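Local coordinates for putative aspartate aminotransferase (Thermus thermophilus, PDB 1IUG), which probably catalyses pyridoxal 5'-phosphate-dependent transfer of amino groups between amino acids such as aspartate and 2-oxo acids, as a class-V aminotransferase, at residues 261-266 against 333-338; 286-291 against 314-319; 300-305 against 338-343. All coordinates share one frame; numbering follows the deposited sequence.

Interaction 1. Residues 261-266 against 333-338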
ATOM      1  N   ASN A 261     -16.826 -11.839 -21.637  1.00 27.19           N
ATOM      2  CA  ASN A 261     -17.820 -11.850 -20.575  1.00 27.70           C
ATOM      3  C   ASN A 261     -19.175 -12.305 -21.106  1.00 29.00           C
ATOM      4  O   ASN A 261     -19.892 -13.051 -20.434  1.00 28.82           O
ATOM      5  CB  ASN A 261     -17.942 -10.465 -19.937  1.00 27.53           C
ATOM      6  CG  ASN A 261     -18.540 -10.523 -18.548  1.00 27.31           C
ATOM      7  OD1 ASN A 261     -18.027 -11.218 -17.671  1.00 28.22           O
ATOM      8  ND2 ASN A 261     -19.629  -9.792 -18.337  1.00 27.01           N
ATOM      9  N   ALA A 262     -19.512 -11.858 -22.317  1.00 29.61           N
ATOM     10  CA  ALA A 262     -20.771 -12.226 -22.958  1.00 31.15           C
ATOM     11  C   ALA A 262     -20.763 -13.729 -23.234  1.00 32.31           C
ATOM     12  O   ALA A 262     -21.810 -14.378 -23.247  1.00 33.22           O
ATOM     13  CB  ALA A 262     -20.947 -11.452 -24.252  1.00 29.95           C
ATOM     14  N   LEU A 263     -19.565 -14.268 -23.448  1.00 33.62           N
ATOM     15  CA  LEU A 263     -19.381 -15.692 -23.702  1.00 33.37           C
ATOM     16  C   LEU A 263     -19.799 -16.484 -22.460  1.00 32.73           C
ATOM     17  O   LEU A 263     -20.440 -17.530 -22.572  1.00 33.12           O
ATOM     18  CB  LEU A 263     -17.914 -15.977 -24.040  1.00 33.80           C
ATOM     19  CG  LEU A 263     -17.530 -17.420 -24.373  1.00 35.08           C
ATOM     20  CD1 LEU A 263     -18.205 -17.853 -25.672  1.00 36.06           C
ATOM     21  CD2 LEU A 263     -16.020 -17.532 -24.492  1.00 35.18           C
ATOM     22  N   LEU A 264     -19.451 -15.967 -21.282  1.00 31.45           N
ATOM     23  CA  LEU A 264     -19.793 -16.616 -20.016  1.00 31.09           C
ATOM     24  C   LEU A 264     -21.295 -16.574 -19.744  1.00 30.98           C
ATOM     25  O   LEU A 264     -21.873 -17.560 -19.284  1.00 31.91           O
ATOM     26  CB  LEU A 264     -19.033 -15.972 -18.855  1.00 30.48           C
ATOM     27  CG  LEU A 264     -17.507 -16.078 -18.895  1.00 30.85           C
ATOM     28  CD1 LEU A 264     -16.914 -15.346 -17.701  1.00 29.10           C
ATOM     29  CD2 LEU A 264     -17.082 -17.535 -18.907  1.00 29.14           C
ATOM     30  N   TYR A 265     -21.921 -15.430 -20.012  1.00 30.20           N
ATOM     31  CA  TYR A 265     -23.361 -15.290 -19.817  1.00 30.76           C
ATOM     32  C   TYR A 265     -24.119 -16.169 -20.802  1.00 31.63           C
ATOM     33  O   TYR A 265     -25.173 -16.708 -20.470  1.00 32.17           O
ATOM     34  CB  TYR A 265     -23.803 -13.833 -19.967  1.00 28.13           C
ATOM     35  CG  TYR A 265     -23.714 -13.033 -18.683  1.00 26.85           C
ATOM     36  CD1 TYR A 265     -22.886 -11.915 -18.590  1.00 24.31           C
ATOM     37  CD2 TYR A 265     -24.473 -13.387 -17.564  1.00 25.81           C
ATOM     38  CE1 TYR A 265     -22.816 -11.169 -17.424  1.00 23.78           C
ATOM     39  CE2 TYR A 265     -24.410 -12.647 -16.386  1.00 24.31           C
ATOM     40  CZ  TYR A 265     -23.578 -11.539 -16.324  1.00 24.95           C
ATOM     41  OH  TYR A 265     -23.499 -10.802 -15.164  1.00 25.69           O
ATOM     42  N   GLY A 266     -23.563 -16.329 -22.002  1.00 32.28           N
ATOM     43  CA  GLY A 266     -24.197 -17.161 -23.011  1.00 33.16           C
ATOM     44  C   GLY A 266     -24.290 -18.607 -22.553  1.00 34.43           C
ATOM     45  O   GLY A 266     -25.342 -19.233 -22.656  1.00 34.69           O
ATOM     46  N   GLU A 333      -8.367 -19.060 -24.723  1.00 27.34           N
ATOM     47  CA  GLU A 333      -8.352 -19.509 -23.340  1.00 28.33           C
ATOM     48  C   GLU A 333      -9.767 -19.318 -22.799  1.00 27.18           C
ATOM     49  O   GLU A 333     -10.254 -20.121 -22.004  1.00 27.22           O
ATOM     50  CB  GLU A 333      -7.326 -18.718 -22.527  1.00 27.15           C
ATOM     51  CG  GLU A 333      -5.898 -19.116 -22.856  1.00 28.44           C
ATOM     52  CD  GLU A 333      -4.862 -18.188 -22.260  1.00 30.54           C
ATOM     53  OE1 GLU A 333      -3.857 -18.697 -21.736  1.00 32.42           O
ATOM     54  OE2 GLU A 333      -5.034 -16.953 -22.330  1.00 31.56           O
ATOM     55  N   ALA A 334     -10.437 -18.275 -23.286  1.00 27.86           N
ATOM     56  CA  ALA A 334     -11.809 -17.977 -22.889  1.00 27.87           C
ATOM     57  C   ALA A 334     -12.726 -19.095 -23.386  1.00 28.57           C
ATOM     58  O   ALA A 334     -13.589 -19.567 -22.644  1.00 28.60           O
ATOM     59  CB  ALA A 334     -12.248 -16.636 -23.459  1.00 28.10           C
ATOM     60  N   LEU A 335     -12.528 -19.525 -24.634  1.00 27.63           N
ATOM     61  CA  LEU A 335     -13.326 -20.613 -25.205  1.00 28.77           C
ATOM     62  C   LEU A 335     -13.128 -21.878 -24.367  1.00 29.18           C
ATOM     63  O   LEU A 335     -14.051 -22.674 -24.192  1.00 30.56           O
ATOM     64  CB  LEU A 335     -12.932 -20.884 -26.662  1.00 28.87           C
ATOM     65  CG  LEU A 335     -13.384 -19.910 -27.755  1.00 30.68           C
ATOM     66  CD1 LEU A 335     -12.881 -20.387 -29.121  1.00 31.03           C
ATOM     67  CD2 LEU A 335     -14.900 -19.810 -27.773  1.00 30.61           C
ATOM     68  N   GLY A 336     -11.920 -22.042 -23.837  1.00 29.28           N
ATOM     69  CA  GLY A 336     -11.624 -23.190 -22.999  1.00 29.64           C
ATOM     70  C   GLY A 336     -12.390 -23.117 -21.691  1.00 30.19           C
ATOM     71  O   GLY A 336     -12.884 -24.135 -21.202  1.00 30.11           O
ATOM     72  N   VAL A 337     -12.487 -21.910 -21.127  1.00 30.02           N
ATOM     73  CA  VAL A 337     -13.208 -21.681 -19.875  1.00 30.12           C
ATOM     74  C   VAL A 337     -14.693 -21.965 -20.104  1.00 31.44           C
ATOM     75  O   VAL A 337     -15.370 -22.519 -19.233  1.00 29.83           O
ATOM     76  CB  VAL A 337     -13.044 -20.212 -19.370  1.00 29.43           C
ATOM     77  CG1 VAL A 337     -13.850 -19.995 -18.104  1.00 29.20           C
ATOM     78  CG2 VAL A 337     -11.586 -19.905 -19.099  1.00 30.67           C
ATOM     79  N   ALA A 338     -15.188 -21.574 -21.279  1.00 32.27           N
ATOM     80  CA  ALA A 338     -16.583 -21.793 -21.650  1.00 33.33           C
ATOM     81  C   ALA A 338     -16.885 -23.290 -21.637  1.00 33.82           C
ATOM     82  O   ALA A 338     -17.963 -23.712 -21.210  1.00 36.16           O
ATOM     83  CB  ALA A 338     -16.859 -21.208 -23.035  1.00 33.01           C
TER
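With CG anti to its backbone N (chi1 -178°), Leu263 reaches from helix 250-270 straight at helix 331-348, whereas Leu264, with CG anti to the carbonyl carbon (chi1 -63°), leaves its backbone aslant and brings only its tip close. One methyl, Leu263 CD2, does most of the touching. It rests against a turn of the opposite helix, 4.0 Å from Ala334 CB and 4.0 Å from Ala338 CB. Alanine suits both places, because a short side chain lets a branched leucine settle near the backbone; Leu263 CD2 is 3.7 Å from Ala334 O. That oxygen already accepts the helical hydrogen bond from Ala338 N, so the methyl leaves no buried acceptor wanting. Toward solvent, Leu335 starts out pointing away, yet its end returns until its CD2 is 4.1 Å from Leu263 CD2. Next to this group, Leu264 CD2 meets Val337 CG1 at 4.1 Å, the two side chains crossing obliquely. Leu325, from the loop after strand 320-323, touches Leu264, Ala334 and Val337 and continues the apolar layer. The segment axes approach to 9.8 Å and run nearly parallel, 15° apart, joining the long helix 250-270 to the C-terminal helix within the small domain of this fold-type I enzyme. No hydrogen bond spans the pair, so its hold rests on the burial of methyl groups and on the fit of leucine to alanine.

Interaction 2. Residues 286-291 against 314-319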
ATOM      1  N   ALA A 286     -22.270 -12.624 -13.195  1.00 33.07           N
ATOM      2  CA  ALA A 286     -22.907 -13.074 -11.961  1.00 33.41           C
ATOM      3  C   ALA A 286     -24.166 -13.887 -12.239  1.00 34.22           C
ATOM      4  O   ALA A 286     -25.013 -13.482 -13.036  1.00 33.63           O
ATOM      5  CB  ALA A 286     -23.227 -11.878 -11.074  1.00 34.09           C
ATOM      6  N   PHE A 287     -24.281 -15.031 -11.565  1.00 33.80           N
ATOM      7  CA  PHE A 287     -25.427 -15.919 -11.741  1.00 33.09           C
ATOM      8  C   PHE A 287     -26.099 -16.313 -10.437  1.00 33.76           C
ATOM      9  O   PHE A 287     -25.442 -16.463  -9.405  1.00 32.07           O
ATOM     10  CB  PHE A 287     -25.002 -17.219 -12.434  1.00 32.56           C
ATOM     11  CG  PHE A 287     -24.450 -17.031 -13.814  1.00 33.39           C
ATOM     12  CD1 PHE A 287     -23.083 -17.140 -14.045  1.00 33.20           C
ATOM     13  CD2 PHE A 287     -25.294 -16.769 -14.884  1.00 32.87           C
ATOM     14  CE1 PHE A 287     -22.563 -16.990 -15.328  1.00 35.91           C
ATOM     15  CE2 PHE A 287     -24.788 -16.618 -16.170  1.00 35.75           C
ATOM     16  CZ  PHE A 287     -23.417 -16.728 -16.395  1.00 35.92           C
ATOM     17  N   TYR A 288     -27.416 -16.493 -10.495  1.00 35.12           N
ATOM     18  CA  TYR A 288     -28.172 -16.950  -9.334  1.00 37.09           C
ATOM     19  C   TYR A 288     -28.017 -18.469  -9.330  1.00 37.26           C
ATOM     20  O   TYR A 288     -28.088 -19.107 -10.386  1.00 35.02           O
ATOM     21  CB  TYR A 288     -29.661 -16.599  -9.464  1.00 36.35           C
ATOM     22  CG  TYR A 288     -30.015 -15.199  -9.028  1.00 37.92           C
ATOM     23  CD1 TYR A 288     -30.407 -14.235  -9.958  1.00 37.09           C
ATOM     24  CD2 TYR A 288     -29.966 -14.837  -7.682  1.00 38.28           C
ATOM     25  CE1 TYR A 288     -30.743 -12.943  -9.559  1.00 36.88           C
ATOM     26  CE2 TYR A 288     -30.300 -13.546  -7.271  1.00 39.17           C
ATOM     27  CZ  TYR A 288     -30.687 -12.606  -8.218  1.00 38.58           C
ATOM     28  OH  TYR A 288     -31.010 -11.329  -7.821  1.00 40.34           O
ATOM     29  N   LEU A 289     -27.744 -19.036  -8.160  1.00 39.11           N
ATOM     30  CA  LEU A 289     -27.596 -20.481  -8.028  1.00 42.87           C
ATOM     31  C   LEU A 289     -28.927 -21.172  -8.313  1.00 45.63           C
ATOM     32  O   LEU A 289     -29.988 -20.666  -7.944  1.00 44.79           O
ATOM     33  CB  LEU A 289     -27.138 -20.844  -6.611  1.00 42.21           C
ATOM     34  CG  LEU A 289     -25.655 -20.706  -6.267  1.00 40.65           C
ATOM     35  CD1 LEU A 289     -25.468 -20.840  -4.768  1.00 41.47           C
ATOM     36  CD2 LEU A 289     -24.850 -21.762  -7.004  1.00 38.29           C
ATOM     37  N   PRO A 290     -28.889 -22.316  -9.018  1.00 49.55           N
ATOM     38  CA  PRO A 290     -30.120 -23.049  -9.331  1.00 52.02           C
ATOM     39  C   PRO A 290     -30.768 -23.527  -8.034  1.00 54.56           C
ATOM     40  O   PRO A 290     -30.098 -23.658  -7.003  1.00 55.22           O
ATOM     41  CB  PRO A 290     -29.615 -24.231 -10.157  1.00 52.34           C
ATOM     42  CG  PRO A 290     -28.378 -23.696 -10.802  1.00 52.19           C
ATOM     43  CD  PRO A 290     -27.728 -22.936  -9.679  1.00 50.37           C
ATOM     44  N   GLU A 291     -32.070 -23.780  -8.087  1.00 56.76           N
ATOM     45  CA  GLU A 291     -32.810 -24.235  -6.917  1.00 58.58           C
ATOM     46  C   GLU A 291     -32.282 -25.573  -6.390  1.00 57.63           C
ATOM     47  O   GLU A 291     -32.144 -26.535  -7.148  1.00 57.82           O
ATOM     48  CB  GLU A 291     -34.298 -24.360  -7.259  1.00 60.94           C
ATOM     49  CG  GLU A 291     -35.212 -24.416  -6.049  1.00 65.33           C
ATOM     50  CD  GLU A 291     -35.137 -23.153  -5.208  1.00 67.96           C
ATOM     51  OE1 GLU A 291     -35.490 -22.069  -5.724  1.00 69.01           O
ATOM     52  OE2 GLU A 291     -34.718 -23.246  -4.033  1.00 69.08           O
ATOM     53  N   GLY A 314     -23.018 -10.087   1.245  1.00 48.86           N
ATOM     54  CA  GLY A 314     -24.221  -9.468   1.779  1.00 49.74           C
ATOM     55  C   GLY A 314     -25.458 -10.317   1.522  1.00 51.13           C
ATOM     56  O   GLY A 314     -25.439 -11.521   1.778  1.00 53.08           O
ATOM     57  N   PRO A 315     -26.546  -9.724   0.999  1.00 50.92           N
ATOM     58  CA  PRO A 315     -27.806 -10.417   0.698  1.00 50.72           C
ATOM     59  C   PRO A 315     -27.671 -11.555  -0.317  1.00 51.16           C
ATOM     60  O   PRO A 315     -28.538 -12.430  -0.395  1.00 51.00           O
ATOM     61  CB  PRO A 315     -28.681  -9.294   0.138  1.00 51.12           C
ATOM     62  CG  PRO A 315     -28.178  -8.087   0.858  1.00 51.96           C
ATOM     63  CD  PRO A 315     -26.686  -8.275   0.783  1.00 51.14           C
ATOM     64  N   LEU A 316     -26.597 -11.528  -1.105  1.00 50.78           N
ATOM     65  CA  LEU A 316     -26.357 -12.551  -2.120  1.00 50.05           C
ATOM     66  C   LEU A 316     -25.462 -13.688  -1.629  1.00 50.45           C
ATOM     67  O   LEU A 316     -25.159 -14.622  -2.378  1.00 50.75           O
ATOM     68  CB  LEU A 316     -25.756 -11.918  -3.377  1.00 49.26           C
ATOM     69  CG  LEU A 316     -26.588 -10.843  -4.075  1.00 47.67           C
ATOM     70  CD1 LEU A 316     -25.851 -10.364  -5.309  1.00 47.61           C
ATOM     71  CD2 LEU A 316     -27.954 -11.395  -4.452  1.00 47.89           C
ATOM     72  N   LYS A 317     -25.041 -13.601  -0.369  1.00 51.21           N
ATOM     73  CA  LYS A 317     -24.186 -14.610   0.256  1.00 51.75           C
ATOM     74  C   LYS A 317     -24.914 -15.958   0.212  1.00 50.92           C
ATOM     75  O   LYS A 317     -26.026 -16.093   0.726  1.00 49.86           O
ATOM     76  CB  LYS A 317     -23.899 -14.190   1.706  1.00 53.89           C
ATOM     77  CG  LYS A 317     -22.609 -14.713   2.341  1.00 56.15           C
ATOM     78  CD  LYS A 317     -22.541 -16.231   2.410  1.00 59.69           C
ATOM     79  CE  LYS A 317     -21.246 -16.728   3.064  1.00 61.55           C
ATOM     80  NZ  LYS A 317     -20.319 -15.641   3.505  1.00 61.64           N
ATOM     81  N   GLY A 318     -24.295 -16.934  -0.446  1.00 49.82           N
ATOM     82  CA  GLY A 318     -24.888 -18.256  -0.561  1.00 48.99           C
ATOM     83  C   GLY A 318     -25.961 -18.390  -1.633  1.00 49.25           C
ATOM     84  O   GLY A 318     -26.467 -19.489  -1.867  1.00 49.83           O
ATOM     85  N   LYS A 319     -26.287 -17.289  -2.308  1.00 48.47           N
ATOM     86  CA  LYS A 319     -27.311 -17.292  -3.348  1.00 47.76           C
ATOM     87  C   LYS A 319     -26.777 -17.231  -4.783  1.00 45.76           C
ATOM     88  O   LYS A 319     -27.494 -17.580  -5.723  1.00 43.67           O
ATOM     89  CB  LYS A 319     -28.275 -16.113  -3.145  1.00 50.33           C
ATOM     90  CG  LYS A 319     -29.150 -16.176  -1.901  1.00 54.36           C
ATOM     91  CD  LYS A 319     -30.034 -17.417  -1.909  1.00 57.72           C
ATOM     92  CE  LYS A 319     -30.945 -17.511  -0.678  1.00 59.32           C
ATOM     93  NZ  LYS A 319     -30.795 -16.379   0.284  1.00 59.17           N
TER
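Leu289 directs its CB at the 314-319 loop, and CG stands anti to its carbonyl carbon (chi1 -80°), which lays the side chain along the last two residues of that loop. Its CB is 3.4 Å from Lys319 O, and farther out its CD1 is 3.4 Å from Gly318 O, so on this side the leucine packs against peptide groups. Its backbone supplies the polar link: Leu289 N donates to Lys319 O over 2.8 Å, nearly straight at 173° and in the plane of the carbonyl. This bond lies just past the end of strand 285-288, which pairs antiparallel with strand 320-323, and so carries the ladder on to the connection between strands 307-311 and 320-323. That connection finishes in a type II turn over Leu316-Lys319, closed by Lys319 N to Leu316 O; Gly318 holds its third position with a positive phi of 80°, readily reached without a CB. Tyr288 also has CG anti to its carbonyl carbon, and the edge of its ring lies near Lys319 O. From there its CE2 reaches Leu316 CD2 at 4.3 Å, an oblique contact that helps bury the leucine. The backbone of Lys319 is held by hydrogen bonds at its N and O, while its side chain leads away, as befits an exposed lysine. Behind Leu289, Tyr295 and Val298 of helix 295-303 and Phe321 of strand 320-323 complete its apolar surroundings.

Interaction 3. Residues 300-305 against 338-343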
ATOM      1  N   GLU A 300     -16.763 -26.398  -5.571  1.00 43.74           N
ATOM      2  CA  GLU A 300     -15.956 -27.612  -5.675  1.00 44.26           C
ATOM      3  C   GLU A 300     -15.890 -28.185  -7.086  1.00 41.93           C
ATOM      4  O   GLU A 300     -14.884 -28.787  -7.465  1.00 41.79           O
ATOM      5  CB  GLU A 300     -16.444 -28.676  -4.687  1.00 47.57           C
ATOM      6  CG  GLU A 300     -16.177 -28.321  -3.228  1.00 52.90           C
ATOM      7  CD  GLU A 300     -16.764 -29.334  -2.256  1.00 57.51           C
ATOM      8  OE1 GLU A 300     -17.790 -29.017  -1.610  1.00 58.86           O
ATOM      9  OE2 GLU A 300     -16.198 -30.444  -2.134  1.00 59.14           O
ATOM     10  N   ALA A 301     -16.951 -27.992  -7.865  1.00 38.87           N
ATOM     11  CA  ALA A 301     -16.986 -28.483  -9.240  1.00 36.47           C
ATOM     12  C   ALA A 301     -15.922 -27.766 -10.071  1.00 35.98           C
ATOM     13  O   ALA A 301     -15.241 -28.384 -10.890  1.00 36.10           O
ATOM     14  CB  ALA A 301     -18.364 -28.276  -9.845  1.00 35.36           C
ATOM     15  N   PHE A 302     -15.786 -26.461  -9.864  1.00 35.20           N
ATOM     16  CA  PHE A 302     -14.781 -25.684 -10.580  1.00 34.92           C
ATOM     17  C   PHE A 302     -13.385 -26.002 -10.038  1.00 34.31           C
ATOM     18  O   PHE A 302     -12.433 -26.148 -10.806  1.00 32.32           O
ATOM     19  CB  PHE A 302     -15.071 -24.181 -10.467  1.00 33.97           C
ATOM     20  CG  PHE A 302     -16.023 -23.668 -11.511  1.00 32.42           C
ATOM     21  CD1 PHE A 302     -17.340 -23.363 -11.185  1.00 31.87           C
ATOM     22  CD2 PHE A 302     -15.603 -23.501 -12.828  1.00 32.68           C
ATOM     23  CE1 PHE A 302     -18.229 -22.900 -12.156  1.00 31.16           C
ATOM     24  CE2 PHE A 302     -16.484 -23.037 -13.808  1.00 33.16           C
ATOM     25  CZ  PHE A 302     -17.800 -22.737 -13.470  1.00 31.37           C
ATOM     26  N   ALA A 303     -13.284 -26.148  -8.717  1.00 34.28           N
ATOM     27  CA  ALA A 303     -12.012 -26.453  -8.061  1.00 36.89           C
ATOM     28  C   ALA A 303     -11.364 -27.734  -8.579  1.00 39.51           C
ATOM     29  O   ALA A 303     -10.156 -27.756  -8.830  1.00 39.47           O
ATOM     30  CB  ALA A 303     -12.191 -26.524  -6.546  1.00 34.59           C
ATOM     31  N   GLN A 304     -12.157 -28.793  -8.752  1.00 41.28           N
ATOM     32  CA  GLN A 304     -11.613 -30.054  -9.250  1.00 44.41           C
ATOM     33  C   GLN A 304     -11.143 -29.941 -10.706  1.00 43.62           C
ATOM     34  O   GLN A 304     -10.427 -30.808 -11.203  1.00 44.39           O
ATOM     35  CB  GLN A 304     -12.604 -31.219  -9.054  1.00 47.24           C
ATOM     36  CG  GLN A 304     -13.948 -31.080  -9.755  1.00 53.81           C
ATOM     37  CD  GLN A 304     -14.909 -32.230  -9.437  1.00 57.86           C
ATOM     38  OE1 GLN A 304     -15.525 -32.268  -8.366  1.00 58.89           O
ATOM     39  NE2 GLN A 304     -15.052 -33.162 -10.378  1.00 57.88           N
ATOM     40  N   ARG A 305     -11.532 -28.853 -11.370  1.00 42.81           N
ATOM     41  CA  ARG A 305     -11.136 -28.589 -12.755  1.00 41.99           C
ATOM     42  C   ARG A 305      -9.911 -27.665 -12.735  1.00 40.70           C
ATOM     43  O   ARG A 305      -9.390 -27.294 -13.786  1.00 40.52           O
ATOM     44  CB  ARG A 305     -12.258 -27.880 -13.526  1.00 43.50           C
ATOM     45  CG  ARG A 305     -13.638 -28.519 -13.476  1.00 46.95           C
ATOM     46  CD  ARG A 305     -13.659 -29.922 -14.040  1.00 49.06           C
ATOM     47  NE  ARG A 305     -14.997 -30.312 -14.492  1.00 51.07           N
ATOM     48  CZ  ARG A 305     -16.005 -30.646 -13.689  1.00 50.68           C
ATOM     49  NH1 ARG A 305     -15.853 -30.641 -12.372  1.00 50.74           N
ATOM     50  NH2 ARG A 305     -17.168 -31.010 -14.209  1.00 51.29           N
ATOM     51  N   ALA A 338     -15.188 -21.574 -21.279  1.00 32.27           N
ATOM     52  CA  ALA A 338     -16.583 -21.793 -21.650  1.00 33.33           C
ATOM     53  C   ALA A 338     -16.885 -23.290 -21.637  1.00 33.82           C
ATOM     54  O   ALA A 338     -17.963 -23.712 -21.210  1.00 36.16           O
ATOM     55  CB  ALA A 338     -16.859 -21.208 -23.035  1.00 33.01           C
ATOM     56  N   GLY A 339     -15.924 -24.085 -22.103  1.00 33.35           N
ATOM     57  CA  GLY A 339     -16.088 -25.527 -22.123  1.00 33.40           C
ATOM     58  C   GLY A 339     -16.113 -26.082 -20.711  1.00 33.76           C
ATOM     59  O   GLY A 339     -16.879 -26.999 -20.409  1.00 33.81           O
ATOM     60  N   MET A 340     -15.270 -25.517 -19.849  1.00 34.21           N
ATOM     61  CA  MET A 340     -15.188 -25.927 -18.450  1.00 34.34           C
ATOM     62  C   MET A 340     -16.505 -25.600 -17.756  1.00 34.37           C
ATOM     63  O   MET A 340     -16.977 -26.356 -16.906  1.00 33.94           O
ATOM     64  CB  MET A 340     -14.054 -25.184 -17.740  1.00 34.56           C
ATOM     65  CG  MET A 340     -13.875 -25.580 -16.278  1.00 34.09           C
ATOM     66  SD  MET A 340     -12.898 -24.394 -15.342  1.00 35.64           S
ATOM     67  CE  MET A 340     -11.266 -24.665 -16.044  1.00 35.77           C
ATOM     68  N   PHE A 341     -17.070 -24.448 -18.108  1.00 34.42           N
ATOM     69  CA  PHE A 341     -18.331 -23.997 -17.544  1.00 35.66           C
ATOM     70  C   PHE A 341     -19.426 -24.973 -17.995  1.00 35.89           C
ATOM     71  O   PHE A 341     -20.275 -25.356 -17.197  1.00 33.43           O
ATOM     72  CB  PHE A 341     -18.622 -22.559 -17.997  1.00 34.67           C
ATOM     73  CG  PHE A 341     -19.726 -21.877 -17.228  1.00 35.02           C
ATOM     74  CD1 PHE A 341     -20.236 -22.429 -16.052  1.00 33.97           C
ATOM     75  CD2 PHE A 341     -20.269 -20.682 -17.693  1.00 35.71           C
ATOM     76  CE1 PHE A 341     -21.267 -21.806 -15.357  1.00 33.15           C
ATOM     77  CE2 PHE A 341     -21.307 -20.050 -16.998  1.00 35.41           C
ATOM     78  CZ  PHE A 341     -21.806 -20.616 -15.830  1.00 33.13           C
ATOM     79  N   ARG A 342     -19.363 -25.406 -19.256  1.00 38.50           N
ATOM     80  CA  ARG A 342     -20.324 -26.370 -19.796  1.00 42.14           C
ATOM     81  C   ARG A 342     -20.295 -27.627 -18.932  1.00 42.13           C
ATOM     82  O   ARG A 342     -21.329 -28.091 -18.467  1.00 41.69           O
ATOM     83  CB  ARG A 342     -19.955 -26.795 -21.223  1.00 46.59           C
ATOM     84  CG  ARG A 342     -20.064 -25.747 -22.311  1.00 52.18           C
ATOM     85  CD  ARG A 342     -21.472 -25.205 -22.457  1.00 57.27           C
ATOM     86  NE  ARG A 342     -21.819 -24.839 -23.835  1.00 61.57           N
ATOM     87  CZ  ARG A 342     -21.064 -24.117 -24.665  1.00 62.83           C
ATOM     88  NH1 ARG A 342     -19.876 -23.655 -24.292  1.00 64.49           N
ATOM     89  NH2 ARG A 342     -21.515 -23.842 -25.880  1.00 65.01           N
ATOM     90  N   GLU A 343     -19.093 -28.162 -18.720  1.00 42.30           N
ATOM     91  CA  GLU A 343     -18.903 -29.375 -17.926  1.00 42.68           C
ATOM     92  C   GLU A 343     -19.440 -29.277 -16.503  1.00 42.43           C
ATOM     93  O   GLU A 343     -20.044 -30.224 -16.003  1.00 41.53           O
ATOM     94  CB  GLU A 343     -17.425 -29.774 -17.903  1.00 42.99           C
ATOM     95  CG  GLU A 343     -16.863 -30.109 -19.279  1.00 44.81           C
ATOM     96  CD  GLU A 343     -15.462 -30.704 -19.235  1.00 45.79           C
ATOM     97  OE1 GLU A 343     -14.881 -30.813 -18.133  1.00 44.54           O
ATOM     98  OE2 GLU A 343     -14.945 -31.068 -20.316  1.00 46.92           O
TER
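Arg305, just beyond helix 295-303, sets its CB 3.9 Å from Met340 CG, and its CG stays beside that same carbon as the two chains slide past each other in opposite directions. A bend at chi2 then turns the chain, so that NE comes 3.7 Å from Glu343 OE1, a long salt bridge reached at the edge of the guanidinium. At the tip, NH2 has a second acidic partner in Glu347, one turn further along helix 331-348. Helix 295-303 is the crossover of a beta-alpha-beta unit linking the parallel strands 285-288 and 307-311, and here it lies beside helix 331-348, with Phe302 and Phe341 both touching Leu323 of the sheet. Met340 SD makes a Met-aromatic contact in the plane of the Phe302 ring, 3.8 Å from Phe302 CD2, a place suited to a flexible, polarisable thioether. Farther round the same rim, Phe302 CZ meets Phe341 CD1 at 3.6 Å, the ring planes oblique at 39°. An alanine at Met340 would lose the sulfur at the ring edge and the methylene against Arg305 CB, and would probably loosen the packing that steadies the arginine. Met340 CE ends 3.9 Å from Arg305 O.

Interactions 1 and 3 share helix 331-348, and Ala338 belongs to both segments: helix 250-270 meets it nearer its start, the end of helix 295-303 nearer its middle. Interaction 1 is mostly buried and wholly apolar. Interaction 3 grades from buried aromatic rings beside the sheet to a charged, more exposed margin. Interaction 2, where strand 285-288 runs out beside the loop that leads into strand 320-323, is partly buried and the one of the three with a clear hydrogen bond between its segments. Phe287 ties them together, its ring packing on Tyr265 and Phe341, while Tyr265 OH probably hydrogen-bonds Ala286 N. Polarity thus rises from the helix interface toward the loops and helix ends.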